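Local coordinates for protein diphthine synthase (Aeropyrum pernix, PDB 1WDE) that probably transfers methyl groups from S-adenosyl-L-methionine to the modified histidine of elongation factor 2, trimethylating its amino group on the way to diphthamide, at residues V13-A18 with S46-K51; E39-P44 with A65-L70; G139-P144 with R157-N162; G166-A171 with I249-S254. One frame throughout, in Å; residues are numbered along the deposited sequence.

Interaction 1: residues V13-A18 with S46-K51; sequences VGWGYA and SSWLYK
Trp48, in the first turn of helix 47-57, lays its indole against the backbone of Gly16, Tyr17 and Ala18, an apolar contact between this helix and the loop that leaves strand 9-14. The six-membered ring does most of the touching. Its CZ2 comes to 3.2 Å from Tyr17 C, a close approach, while Ala18 CA stands over one face, offset toward the rim. Gly16 O sits at the edge of the same ring, in its plane, 3.5 Å from Trp48 CH2. A chi1 of 65° sets CG between the backbone N and the carbonyl carbon, and from there the ring extends to the loop. Next to CH2, Trp48 CZ3 is 3.8 Å from Trp15 CD1. The two indoles meet rim to rim, their planes 28° apart, and neither covers the other. Leu49 completes the apolar patch, its CD1 lying 3.8 Å from Trp15 CD1. An alanine in place of Trp48 would probably open a gap beside the Gly16-Ala18 backbone and leave this loop freer to shift. That loop lies next to Gly122 and Ala220, which by similarity bind S-adenosyl-L-methionine. The backbone of Gly16 has a positive phi, and a CB there would run into the carbonyl O of Trp15. Trp15 and Gly16 lie opposite the single residue Gly92, a classic beta bulge. Trp15 NE1 is hydrogen-bonded to Ser52 OG, farther along helix 47-57, and Tyr17 OH to Gly219 O. The Trp15 indole also packs on Ala26, Leu27 and Val30 of helix 24-32, so it is shared by two helices at the end of strand 9-14.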
loop_
_atom_site.group_PDB
_atom_site.type_symbol
_atom_site.label_atom_id
_atom_site.label_comp_id
_atom_site.label_asym_id
_atom_site.label_seq_id
_atom_site.Cartn_x
_atom_site.Cartn_y
_atom_site.Cartn_z
ATOM N N VAL A 13 -7.624 -14.013 6.634
ATOM C CA VAL A 13 -6.395 -14.605 6.131
ATOM C C VAL A 13 -5.630 -13.858 5.028
ATOM O O VAL A 13 -6.180 -13.563 3.965
ATOM C CB VAL A 13 -6.719 -16.026 5.609
ATOM C CG1 VAL A 13 -5.441 -16.808 5.344
ATOM C CG2 VAL A 13 -7.614 -16.756 6.620
ATOM N N GLY A 14 -4.354 -13.572 5.281
ATOM C CA GLY A 14 -3.529 -12.927 4.272
ATOM C C GLY A 14 -2.973 -14.051 3.401
ATOM O O GLY A 14 -2.401 -15.017 3.902
ATOM N N TRP A 15 -3.146 -13.937 2.094
ATOM C CA TRP A 15 -2.693 -14.960 1.162
ATOM C C TRP A 15 -1.334 -14.681 0.487
ATOM O O TRP A 15 -0.827 -15.521 -0.249
ATOM C CB TRP A 15 -3.759 -15.136 0.078
ATOM C CG TRP A 15 -3.843 -16.520 -0.494
ATOM C CD1 TRP A 15 -3.583 -16.892 -1.778
ATOM C CD2 TRP A 15 -4.247 -17.713 0.197
ATOM N NE1 TRP A 15 -3.801 -18.244 -1.934
ATOM C CE2 TRP A 15 -4.207 -18.772 -0.739
ATOM C CE3 TRP A 15 -4.636 -17.987 1.516
ATOM C CZ2 TRP A 15 -4.541 -20.088 -0.401
ATOM C CZ3 TRP A 15 -4.968 -19.298 1.858
ATOM C CH2 TRP A 15 -4.917 -20.335 0.897
ATOM N N GLY A 16 -0.727 -13.529 0.750
ATOM C CA GLY A 16 0.526 -13.215 0.072
ATOM C C GLY A 16 0.125 -12.570 -1.252
ATOM O O GLY A 16 -1.041 -12.638 -1.630
ATOM N N TYR A 17 1.052 -11.966 -1.986
ATOM C CA TYR A 17 0.638 -11.290 -3.214
ATOM C C TYR A 17 0.927 -11.996 -4.532
ATOM O O TYR A 17 0.775 -11.405 -5.594
ATOM C CB TYR A 17 1.228 -9.869 -3.245
ATOM C CG TYR A 17 2.731 -9.855 -3.162
ATOM C CD1 TYR A 17 3.380 -9.891 -1.918
ATOM C CD2 TYR A 17 3.511 -9.847 -4.316
ATOM C CE1 TYR A 17 4.758 -9.920 -1.831
ATOM C CE2 TYR A 17 4.910 -9.880 -4.239
ATOM C CZ TYR A 17 5.524 -9.916 -2.997
ATOM O OH TYR A 17 6.901 -9.959 -2.904
ATOM N N ALA A 18 1.342 -13.252 -4.480
ATOM C CA ALA A 18 1.601 -14.000 -5.700
ATOM C C ALA A 18 1.549 -15.480 -5.383
ATOM O O ALA A 18 1.673 -15.869 -4.230
ATOM C CB ALA A 18 2.977 -13.651 -6.272
ATOM N N SER A 46 -4.844 -8.878 -8.871
ATOM C CA SER A 46 -5.155 -10.036 -8.035
ATOM C C SER A 46 -6.064 -11.067 -8.696
ATOM O O SER A 46 -6.817 -11.751 -8.009
ATOM C CB SER A 46 -5.805 -9.568 -6.738
ATOM O OG SER A 46 -7.061 -8.977 -7.015
ATOM N N SER A 47 -5.992 -11.190 -10.018
ATOM C CA SER A 47 -6.834 -12.155 -10.732
ATOM C C SER A 47 -6.517 -13.589 -10.333
ATOM O O SER A 47 -7.401 -14.443 -10.265
ATOM C CB SER A 47 -6.650 -12.007 -12.247
ATOM O OG SER A 47 -7.114 -10.745 -12.699
ATOM N N TRP A 48 -5.245 -13.840 -10.066
ATOM C CA TRP A 48 -4.763 -15.159 -9.688
ATOM C C TRP A 48 -5.319 -15.631 -8.346
ATOM O O TRP A 48 -5.359 -16.830 -8.084
ATOM C CB TRP A 48 -3.233 -15.132 -9.586
ATOM C CG TRP A 48 -2.763 -14.232 -8.462
ATOM C CD1 TRP A 48 -2.680 -12.865 -8.482
ATOM C CD2 TRP A 48 -2.459 -14.632 -7.116
ATOM N NE1 TRP A 48 -2.358 -12.393 -7.232
ATOM C CE2 TRP A 48 -2.218 -13.455 -6.375
ATOM C CE3 TRP A 48 -2.377 -15.871 -6.463
ATOM C CZ2 TRP A 48 -1.902 -13.477 -5.004
ATOM C CZ3 TRP A 48 -2.065 -15.893 -5.103
ATOM C CH2 TRP A 48 -1.834 -14.700 -4.390
ATOM N N LEU A 49 -5.736 -14.689 -7.502
ATOM C CA LEU A 49 -6.217 -15.009 -6.156
ATOM C C LEU A 49 -7.294 -16.088 -6.077
ATOM O O LEU A 49 -7.074 -17.133 -5.470
ATOM C CB LEU A 49 -6.705 -13.734 -5.459
ATOM C CG LEU A 49 -7.199 -13.881 -4.016
ATOM C CD1 LEU A 49 -6.096 -14.435 -3.136
ATOM C CD2 LEU A 49 -7.681 -12.540 -3.509
ATOM N N TYR A 50 -8.453 -15.818 -6.671
ATOM C CA TYR A 50 -9.574 -16.761 -6.693
ATOM C C TYR A 50 -9.084 -18.178 -7.006
ATOM O O TYR A 50 -9.282 -19.102 -6.215
ATOM C CB TYR A 50 -10.591 -16.322 -7.750
ATOM C CG TYR A 50 -11.936 -17.021 -7.691
ATOM C CD1 TYR A 50 -12.865 -16.719 -6.684
ATOM C CD2 TYR A 50 -12.298 -17.962 -8.659
ATOM C CE1 TYR A 50 -14.121 -17.336 -6.647
ATOM C CE2 TYR A 50 -13.554 -18.588 -8.632
ATOM C CZ TYR A 50 -14.459 -18.268 -7.624
ATOM O OH TYR A 50 -15.703 -18.863 -7.604
ATOM N N LYS A 51 -8.451 -18.345 -8.162
ATOM C CA LYS A 51 -7.926 -19.647 -8.581
ATOM C C LYS A 51 -7.025 -20.299 -7.539
ATOM O O LYS A 51 -7.150 -21.492 -7.273
ATOM C CB LYS A 51 -7.139 -19.510 -9.890
ATOM C CG LYS A 51 -6.205 -20.693 -10.183
ATOM C CD LYS A 51 -5.229 -20.374 -11.317
ATOM C CE LYS A 51 -4.034 -21.326 -11.324
ATOM N NZ LYS A 51 -4.445 -22.756 -11.394
#

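Interaction 2: residues E39-P44 with A65-L70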
loop_
_atom_site.group_PDB
_atom_site.type_symbol
_atom_site.label_atom_id
_atom_site.label_comp_id
_atom_site.label_asym_id
_atom_site.label_seq_id
_atom_site.Cartn_x
_atom_site.Cartn_y
_atom_site.Cartn_z
ATOM N N GLU A 39 -11.768 -11.810 -1.591
ATOM C CA GLU A 39 -11.925 -10.475 -2.138
ATOM C C GLU A 39 -10.641 -10.092 -2.853
ATOM O O GLU A 39 -9.547 -10.194 -2.302
ATOM C CB GLU A 39 -12.301 -9.469 -1.030
ATOM C CG GLU A 39 -11.264 -9.212 0.048
ATOM C CD GLU A 39 -10.278 -8.123 -0.341
ATOM O OE1 GLU A 39 -9.460 -7.726 0.519
ATOM O OE2 GLU A 39 -10.322 -7.660 -1.505
ATOM N N SER A 40 -10.784 -9.682 -4.105
ATOM C CA SER A 40 -9.638 -9.312 -4.911
ATOM C C SER A 40 -9.707 -7.872 -5.373
ATOM O O SER A 40 -9.096 -7.509 -6.374
ATOM C CB SER A 40 -9.552 -10.251 -6.111
ATOM O OG SER A 40 -10.846 -10.679 -6.491
ATOM N N TYR A 41 -10.447 -7.049 -4.633
ATOM C CA TYR A 41 -10.594 -5.641 -4.977
ATOM C C TYR A 41 -9.664 -4.689 -4.211
ATOM O O TYR A 41 -9.427 -3.565 -4.660
ATOM C CB TYR A 41 -12.052 -5.210 -4.779
ATOM C CG TYR A 41 -12.528 -5.213 -3.344
ATOM C CD1 TYR A 41 -12.209 -4.165 -2.479
ATOM C CD2 TYR A 41 -13.314 -6.253 -2.855
ATOM C CE1 TYR A 41 -12.669 -4.151 -1.156
ATOM C CE2 TYR A 41 -13.779 -6.253 -1.536
ATOM C CZ TYR A 41 -13.455 -5.197 -0.692
ATOM O OH TYR A 41 -13.932 -5.177 0.602
ATOM N N THR A 42 -9.147 -5.123 -3.061
ATOM C CA THR A 42 -8.245 -4.277 -2.271
ATOM C C THR A 42 -6.821 -4.304 -2.811
ATOM O O THR A 42 -5.965 -3.546 -2.351
ATOM C CB THR A 42 -8.177 -4.712 -0.771
ATOM O OG1 THR A 42 -7.813 -6.095 -0.683
ATOM C CG2 THR A 42 -9.517 -4.483 -0.070
HETATM N N MSE A 43 -6.573 -5.168 -3.791
HETATM C CA MSE A 43 -5.239 -5.309 -4.372
HETATM C C MSE A 43 -5.281 -5.456 -5.908
HETATM O O MSE A 43 -5.975 -6.323 -6.442
HETATM C CB MSE A 43 -4.539 -6.531 -3.746
HETATM C CG MSE A 43 -3.320 -6.245 -2.830
HETATM SE SE MSE A 43 -3.539 -5.254 -1.140
HETATM C CE MSE A 43 -2.117 -3.965 -1.364
ATOM N N PRO A 44 -4.530 -4.608 -6.635
ATOM C CA PRO A 44 -4.511 -4.684 -8.103
ATOM C C PRO A 44 -3.766 -5.920 -8.623
ATOM O O PRO A 44 -2.876 -6.439 -7.953
ATOM C CB PRO A 44 -3.821 -3.379 -8.501
ATOM C CG PRO A 44 -2.855 -3.173 -7.385
ATOM C CD PRO A 44 -3.687 -3.496 -6.158
ATOM N N ALA A 65 -16.226 -12.147 -3.089
ATOM C CA ALA A 65 -16.866 -11.154 -2.236
ATOM C C ALA A 65 -16.533 -9.764 -2.771
ATOM O O ALA A 65 -15.374 -9.466 -3.046
ATOM C CB ALA A 65 -16.374 -11.300 -0.801
ATOM N N SER A 66 -17.546 -8.918 -2.931
ATOM C CA SER A 66 -17.323 -7.567 -3.442
ATOM C C SER A 66 -17.135 -6.583 -2.292
ATOM O O SER A 66 -17.338 -6.928 -1.128
ATOM C CB SER A 66 -18.501 -7.107 -4.302
ATOM O OG SER A 66 -19.528 -6.554 -3.497
ATOM N N ARG A 67 -16.757 -5.354 -2.625
ATOM C CA ARG A 67 -16.540 -4.339 -1.610
ATOM C C ARG A 67 -17.809 -4.022 -0.823
ATOM O O ARG A 67 -17.805 -4.078 0.407
ATOM C CB ARG A 67 -15.981 -3.067 -2.246
ATOM C CG ARG A 67 -15.884 -1.901 -1.283
ATOM C CD ARG A 67 -14.972 -0.807 -1.814
ATOM N NE ARG A 67 -13.577 -1.233 -1.827
ATOM C CZ ARG A 67 -12.546 -0.425 -2.047
ATOM N NH1 ARG A 67 -12.748 0.864 -2.280
ATOM N NH2 ARG A 67 -11.311 -0.906 -2.027
ATOM N N ARG A 68 -18.891 -3.694 -1.521
ATOM C CA ARG A 68 -20.135 -3.377 -0.833
ATOM C C ARG A 68 -20.580 -4.551 0.030
ATOM O O ARG A 68 -21.248 -4.360 1.041
ATOM C CB ARG A 68 -21.233 -2.996 -1.834
ATOM C CG ARG A 68 -20.982 -1.658 -2.518
ATOM C CD ARG A 68 -22.114 -1.244 -3.458
ATOM N NE ARG A 68 -23.338 -0.866 -2.751
ATOM C CZ ARG A 68 -24.374 -1.674 -2.539
ATOM N NH1 ARG A 68 -25.437 -1.227 -1.884
ATOM N NH2 ARG A 68 -24.356 -2.924 -2.985
ATOM N N ASP A 69 -20.202 -5.765 -0.358
ATOM C CA ASP A 69 -20.566 -6.942 0.424
ATOM C C ASP A 69 -19.865 -6.901 1.778
ATOM O O ASP A 69 -20.479 -7.148 2.816
ATOM C CB ASP A 69 -20.174 -8.231 -0.304
ATOM C CG ASP A 69 -21.053 -8.514 -1.513
ATOM O OD1 ASP A 69 -22.296 -8.528 -1.365
ATOM O OD2 ASP A 69 -20.500 -8.733 -2.614
ATOM N N LEU A 70 -18.579 -6.577 1.766
ATOM C CA LEU A 70 -17.809 -6.526 2.999
ATOM C C LEU A 70 -17.979 -5.198 3.736
ATOM O O LEU A 70 -17.862 -5.144 4.958
ATOM C CB LEU A 70 -16.323 -6.789 2.699
ATOM C CG LEU A 70 -16.010 -8.056 1.886
ATOM C CD1 LEU A 70 -14.506 -8.238 1.753
ATOM C CD2 LEU A 70 -16.620 -9.274 2.568
HETATM O O HOH W 1 -13.412 -9.443 -4.636
#
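Tyr41 packs its ring against the backbone and the root of the Arg67 side chain, joining the loop after strand 35-39 to the start of helix 67-71. Here the contact is tight. Arg67 CA lies over the rim of one face, and Arg67 CB stands 3.7 Å from the centroid of the Tyr41 ring, 14° off the ring normal, as a CH-pi contact. The opposite face has Glu39 OE2 near its rim. Ala65 O meets the ring edge in plane, 3.8 Å from Tyr41 CD2, and at the hydroxyl end Leu70 CD1 is 3.3 Å from Tyr41 OH. Leu70 CD1 touches Glu39 CB, the two side chains crossing at about a right angle. Looser is the exposed end of Arg67. A chi3 of -69° turns NE back to the ring, 3.1 Å from Tyr41 CE1, yet the guanidinium plane stands 76° to the ring, with CE1 at its edge. A water accepts from Ser40 N and donates to Ala65 O. Ser66 and Asp69 form a capping box at the helix start, with Asp69 N returning a weak bond to Ser66 OG; Asp69 OD2 takes Ser66 N on its anti lone pair and Ser66 OG from above the carboxylate plane. Glu39 bends back over its own loop: OE1 accepts from Thr42 OG1 at 2.6 Å and OE2 from Thr42 N, each on a syn lone pair. Held by its loop, His100 and Thr90, and not by segment 65-70, this carboxylate is probably stabilised as an anion; apolar and CH-pi packing and a water bridge make the join.

Interaction 3: residues G139-P144 with R157-N162; sequences GTVTLP and RRIYLN
Asn162 turns its carboxamide onto the backbone of Gly139 and grips it twice. Gly139 N donates to Asn162 OD1 at 2.9 Å, and Asn162 ND2 donates to Gly139 O at 3.1 Å, the latter N-H arriving from above the carbonyl plane. The pair of bonds fixes the rotation of the amide, whose ND2 has a further partner in Thr169 OG1. One turn earlier, Arg158 reaches the same strand. Its chain kinks at chi3 (61°), and NH1 makes a weak hydrogen bond to Thr140 O at 2.9 Å, while NH2 lies 3.7 Å from Gly139 CA. A CB on Gly139 would clash with NH2 as it is placed here. The elements are the first strand and the helix of a beta-alpha-beta unit, 137-143, 153-165 and 168-173, and strand and helix segments run nearly antiparallel, at 159°, with axes 8.8 Å apart. The side chains of Val141 and Arg158 pass alongside, pointing opposite ways, and Val141 CG1 touches Arg158 CB at 3.9 Å. Deeper in, Val141 CG2 stands 4.4 Å from Ile159 CG1; Ile159 also packs on Thr169 and on Leu191 of helix 184-202.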
loop_
_atom_site.group_PDB
_atom_site.type_symbol
_atom_site.label_atom_id
_atom_site.label_comp_id
_atom_site.label_asym_id
_atom_site.label_seq_id
_atom_site.Cartn_x
_atom_site.Cartn_y
_atom_site.Cartn_z
ATOM N N GLY A 139 4.600 7.411 7.840
ATOM C CA GLY A 139 3.224 7.280 7.381
ATOM C C GLY A 139 3.093 6.831 5.925
ATOM O O GLY A 139 4.017 7.000 5.111
ATOM N N THR A 140 1.954 6.222 5.606
ATOM C CA THR A 140 1.683 5.744 4.253
ATOM C C THR A 140 0.477 6.503 3.705
ATOM O O THR A 140 -0.494 6.718 4.426
ATOM C CB THR A 140 1.367 4.219 4.244
ATOM O OG1 THR A 140 2.518 3.485 4.684
ATOM C CG2 THR A 140 0.984 3.746 2.821
ATOM N N VAL A 141 0.532 6.909 2.441
ATOM C CA VAL A 141 -0.591 7.630 1.827
ATOM C C VAL A 141 -0.991 6.885 0.551
ATOM O O VAL A 141 -0.255 6.017 0.087
ATOM C CB VAL A 141 -0.191 9.066 1.441
ATOM C CG1 VAL A 141 0.309 9.824 2.675
ATOM C CG2 VAL A 141 0.895 9.023 0.369
ATOM N N THR A 142 -2.160 7.195 0.006
ATOM C CA THR A 142 -2.580 6.554 -1.240
ATOM C C THR A 142 -2.790 7.679 -2.253
ATOM O O THR A 142 -3.464 8.652 -1.950
ATOM C CB THR A 142 -3.899 5.770 -1.071
ATOM O OG1 THR A 142 -3.723 4.770 -0.061
ATOM C CG2 THR A 142 -4.275 5.052 -2.408
ATOM N N LEU A 143 -2.198 7.570 -3.440
ATOM C CA LEU A 143 -2.366 8.620 -4.448
ATOM C C LEU A 143 -3.636 8.263 -5.224
ATOM O O LEU A 143 -3.689 7.243 -5.912
ATOM C CB LEU A 143 -1.135 8.678 -5.363
ATOM C CG LEU A 143 0.205 8.823 -4.622
ATOM C CD1 LEU A 143 1.341 8.961 -5.632
ATOM C CD2 LEU A 143 0.147 10.040 -3.680
ATOM N N PRO A 144 -4.682 9.096 -5.102
ATOM C CA PRO A 144 -5.967 8.876 -5.774
ATOM C C PRO A 144 -5.935 9.007 -7.286
ATOM O O PRO A 144 -5.150 9.779 -7.845
ATOM C CB PRO A 144 -6.868 9.932 -5.135
ATOM C CG PRO A 144 -5.907 11.094 -4.941
ATOM C CD PRO A 144 -4.663 10.402 -4.408
ATOM N N ARG A 157 0.363 17.174 2.330
ATOM C CA ARG A 157 0.767 17.540 3.685
ATOM C C ARG A 157 1.308 16.358 4.503
ATOM O O ARG A 157 2.291 16.511 5.210
ATOM C CB ARG A 157 -0.397 18.180 4.446
ATOM C CG ARG A 157 -0.110 18.423 5.933
ATOM C CD ARG A 157 -1.131 19.388 6.514
ATOM N NE ARG A 157 -0.966 19.611 7.944
ATOM C CZ ARG A 157 -1.479 18.829 8.890
ATOM N NH1 ARG A 157 -2.191 17.755 8.565
ATOM N NH2 ARG A 157 -1.312 19.143 10.167
ATOM N N ARG A 158 0.678 15.184 4.425
ATOM C CA ARG A 158 1.182 14.066 5.218
ATOM C C ARG A 158 2.594 13.696 4.766
ATOM O O ARG A 158 3.431 13.240 5.561
ATOM C CB ARG A 158 0.237 12.857 5.139
ATOM C CG ARG A 158 -1.109 13.082 5.832
ATOM C CD ARG A 158 -1.781 11.740 6.174
ATOM N NE ARG A 158 -0.956 10.939 7.088
ATOM C CZ ARG A 158 -0.842 9.608 7.031
ATOM N NH1 ARG A 158 -1.505 8.914 6.110
ATOM N NH2 ARG A 158 -0.031 8.966 7.866
ATOM N N ILE A 159 2.886 13.914 3.494
ATOM C CA ILE A 159 4.222 13.607 3.014
ATOM C C ILE A 159 5.191 14.591 3.657
ATOM O O ILE A 159 6.254 14.187 4.128
ATOM C CB ILE A 159 4.315 13.698 1.481
ATOM C CG1 ILE A 159 3.413 12.626 0.852
ATOM C CG2 ILE A 159 5.772 13.524 1.043
ATOM C CD1 ILE A 159 3.348 12.698 -0.701
ATOM N N TYR A 160 4.840 15.878 3.693
ATOM C CA TYR A 160 5.742 16.837 4.339
ATOM C C TYR A 160 5.895 16.516 5.844
ATOM O O TYR A 160 6.950 16.735 6.427
ATOM C CB TYR A 160 5.236 18.277 4.172
ATOM C CG TYR A 160 5.398 18.833 2.770
ATOM C CD1 TYR A 160 4.302 18.977 1.926
ATOM C CD2 TYR A 160 6.649 19.256 2.307
ATOM C CE1 TYR A 160 4.441 19.540 0.639
ATOM C CE2 TYR A 160 6.800 19.813 1.041
ATOM C CZ TYR A 160 5.692 19.953 0.213
ATOM O OH TYR A 160 5.830 20.531 -1.025
ATOM N N LEU A 161 4.843 16.010 6.472
ATOM C CA LEU A 161 4.921 15.674 7.908
ATOM C C LEU A 161 5.953 14.570 8.140
ATOM O O LEU A 161 6.702 14.593 9.125
ATOM C CB LEU A 161 3.531 15.261 8.424
ATOM C CG LEU A 161 2.583 16.465 8.579
ATOM C CD1 LEU A 161 1.214 16.027 9.076
ATOM C CD2 LEU A 161 3.210 17.452 9.577
ATOM N N ASN A 162 6.012 13.608 7.225
ATOM C CA ASN A 162 6.986 12.530 7.336
ATOM C C ASN A 162 8.369 13.153 7.172
ATOM O O ASN A 162 9.298 12.876 7.935
ATOM C CB ASN A 162 6.812 11.490 6.217
ATOM C CG ASN A 162 5.773 10.425 6.525
ATOM O OD1 ASN A 162 5.452 10.148 7.672
ATOM N ND2 ASN A 162 5.277 9.788 5.474
#

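Interaction 4: residues G166-A171 with I249-S254; sequences GLHTTA and IPARLS
Ile249, His168 and Ala251 bury most of the surface where the end of strand 246-249 and the loop after it run along strand 168-173. Ile249 pairs with Thr169 as an antiparallel hydrogen-bonded pair: Thr169 N donates to Ile249 O at 2.9 Å, and Ile249 N to Thr169 O at 3.0 Å. Their side chains share one face of the sheet, CB of Ile249 lying 4.1 Å from CB of Thr169. Beyond the pair, His168 CG lies anti to the carbonyl carbon (chi1 -53°), and ND1 accepts from Ala251 N at 3.0 Å, with the donor only 1° out of the ring plane and an N-H...N angle of 164°. That leaves NE2 as the probable proton carrier in its hydrogen bond with Glu257 OE2. A leucine in place of His168 would probably leave Ala251 N without its acceptor and Glu257 without this mate. Ala251 CB presses on the backbone, 3.4 Å from Leu167 O. A water links the two segments, donating to Leu167 O and Ile249 O and accepting from Thr169 OG1, which is also bonded to Asn162. Strand 168-173 lies between 137-143, its parallel neighbour, and 246-249; Ile159 of helix 153-165 packs on Ile249, Phe137 meets the His168 ring edge to face, and the loop runs on into helix 255-264.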
loop_
_atom_site.group_PDB
_atom_site.type_symbol
_atom_site.label_atom_id
_atom_site.label_comp_id
_atom_site.label_asym_id
_atom_site.label_seq_id
_atom_site.Cartn_x
_atom_site.Cartn_y
_atom_site.Cartn_z
ATOM N N GLY A 166 11.796 13.231 9.535
ATOM C CA GLY A 166 12.930 12.486 9.008
ATOM C C GLY A 166 12.522 11.070 8.600
ATOM O O GLY A 166 13.335 10.139 8.649
ATOM N N LEU A 167 11.264 10.909 8.189
ATOM C CA LEU A 167 10.731 9.603 7.820
ATOM C C LEU A 167 10.456 9.434 6.322
ATOM O O LEU A 167 10.066 10.377 5.651
ATOM C CB LEU A 167 9.430 9.345 8.584
ATOM C CG LEU A 167 9.455 9.453 10.118
ATOM C CD1 LEU A 167 8.045 9.266 10.679
ATOM C CD2 LEU A 167 10.383 8.411 10.672
ATOM N N HIS A 168 10.648 8.214 5.824
ATOM C CA HIS A 168 10.409 7.889 4.412
ATOM C C HIS A 168 8.914 7.647 4.221
ATOM O O HIS A 168 8.263 6.979 5.042
ATOM C CB HIS A 168 11.134 6.608 4.002
ATOM C CG HIS A 168 12.597 6.585 4.315
ATOM N ND1 HIS A 168 13.438 7.646 4.048
ATOM C CD2 HIS A 168 13.393 5.573 4.746
ATOM C CE1 HIS A 168 14.686 7.287 4.294
ATOM N NE2 HIS A 168 14.687 6.032 4.718
ATOM N N THR A 169 8.365 8.186 3.139
ATOM C CA THR A 169 6.948 8.020 2.855
ATOM C C THR A 169 6.706 6.827 1.929
ATOM O O THR A 169 7.452 6.590 0.971
ATOM C CB THR A 169 6.369 9.272 2.145
ATOM O OG1 THR A 169 6.498 10.421 2.992
ATOM C CG2 THR A 169 4.898 9.058 1.814
ATOM N N THR A 170 5.676 6.056 2.226
ATOM C CA THR A 170 5.328 4.968 1.340
ATOM C C THR A 170 4.087 5.526 0.657
ATOM O O THR A 170 3.162 5.982 1.327
ATOM C CB THR A 170 4.974 3.679 2.091
ATOM O OG1 THR A 170 6.135 3.200 2.801
ATOM C CG2 THR A 170 4.538 2.598 1.064
ATOM N N ALA A 171 4.081 5.562 -0.670
ATOM C CA ALA A 171 2.918 6.091 -1.363
ATOM C C ALA A 171 2.330 5.007 -2.253
ATOM O O ALA A 171 2.968 4.516 -3.198
ATOM C CB ALA A 171 3.299 7.324 -2.179
ATOM N N ILE A 249 9.015 7.744 -1.254
ATOM C CA ILE A 249 9.537 9.128 -1.323
ATOM C C ILE A 249 10.347 9.250 -0.016
ATOM O O ILE A 249 9.809 9.543 1.050
ATOM C CB ILE A 249 8.389 10.167 -1.345
ATOM C CG1 ILE A 249 7.490 9.918 -2.572
ATOM C CG2 ILE A 249 8.972 11.608 -1.399
ATOM C CD1 ILE A 249 6.134 10.650 -2.490
ATOM N N PRO A 250 11.663 9.060 -0.102
ATOM C CA PRO A 250 12.500 9.116 1.088
ATOM C C PRO A 250 12.751 10.463 1.728
ATOM O O PRO A 250 12.580 11.520 1.095
ATOM C CB PRO A 250 13.788 8.471 0.608
ATOM C CG PRO A 250 13.931 9.043 -0.748
ATOM C CD PRO A 250 12.498 9.115 -1.315
ATOM N N ALA A 251 13.092 10.402 3.015
ATOM C CA ALA A 251 13.483 11.589 3.749
ATOM C C ALA A 251 14.951 11.584 3.357
ATOM O O ALA A 251 15.407 10.653 2.674
ATOM C CB ALA A 251 13.342 11.379 5.257
ATOM N N ARG A 252 15.704 12.587 3.785
ATOM C CA ARG A 252 17.120 12.640 3.437
ATOM C C ARG A 252 17.819 11.348 3.813
ATOM O O ARG A 252 17.843 10.961 4.983
ATOM C CB ARG A 252 17.775 13.825 4.147
ATOM C CG ARG A 252 19.139 14.113 3.643
ATOM C CD ARG A 252 19.428 15.592 3.705
ATOM N NE ARG A 252 20.802 15.834 3.316
ATOM C CZ ARG A 252 21.315 17.037 3.108
ATOM N NH1 ARG A 252 20.550 18.112 3.253
ATOM N NH2 ARG A 252 22.593 17.153 2.773
ATOM N N LEU A 253 18.406 10.673 2.826
ATOM C CA LEU A 253 19.059 9.393 3.072
ATOM C C LEU A 253 20.289 9.489 3.932
ATOM O O LEU A 253 21.050 10.448 3.843
ATOM C CB LEU A 253 19.475 8.739 1.751
ATOM C CG LEU A 253 18.327 8.422 0.794
ATOM C CD1 LEU A 253 18.869 7.944 -0.542
ATOM C CD2 LEU A 253 17.440 7.389 1.449
ATOM N N SER A 254 20.496 8.470 4.746
ATOM C CA SER A 254 21.674 8.394 5.590
ATOM C C SER A 254 22.784 7.924 4.646
ATOM O O SER A 254 22.510 7.333 3.602
ATOM C CB SER A 254 21.461 7.363 6.708
ATOM O OG SER A 254 21.948 6.088 6.320
HETATM O O HOH W 2 9.057 11.197 3.276
#

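The contacts fall into two pairs. Interactions 1 and 2 lie by the loops after strands 9-14 and 35-39 of the parallel sheet and touch: Leu49 CD2 is 3.2 Å from Glu39 O, and centres lie 12 Å apart. Interactions 3 and 4 share the mixed sheet, with centres 11 Å apart and a probable hydrogen bond of 2.8 Å from Leu167 N to Asn162 O. Interactions 1 and 4 lie about 29 Å apart between centres, on opposite sides of the chain's centre. The S-adenosyl-L-methionine site, assigned by similarity, is approached from both pairs: the side chain of Ala18 is about 4 Å from that of Ala220, and that of Thr140 about 7 Å from that of Val96.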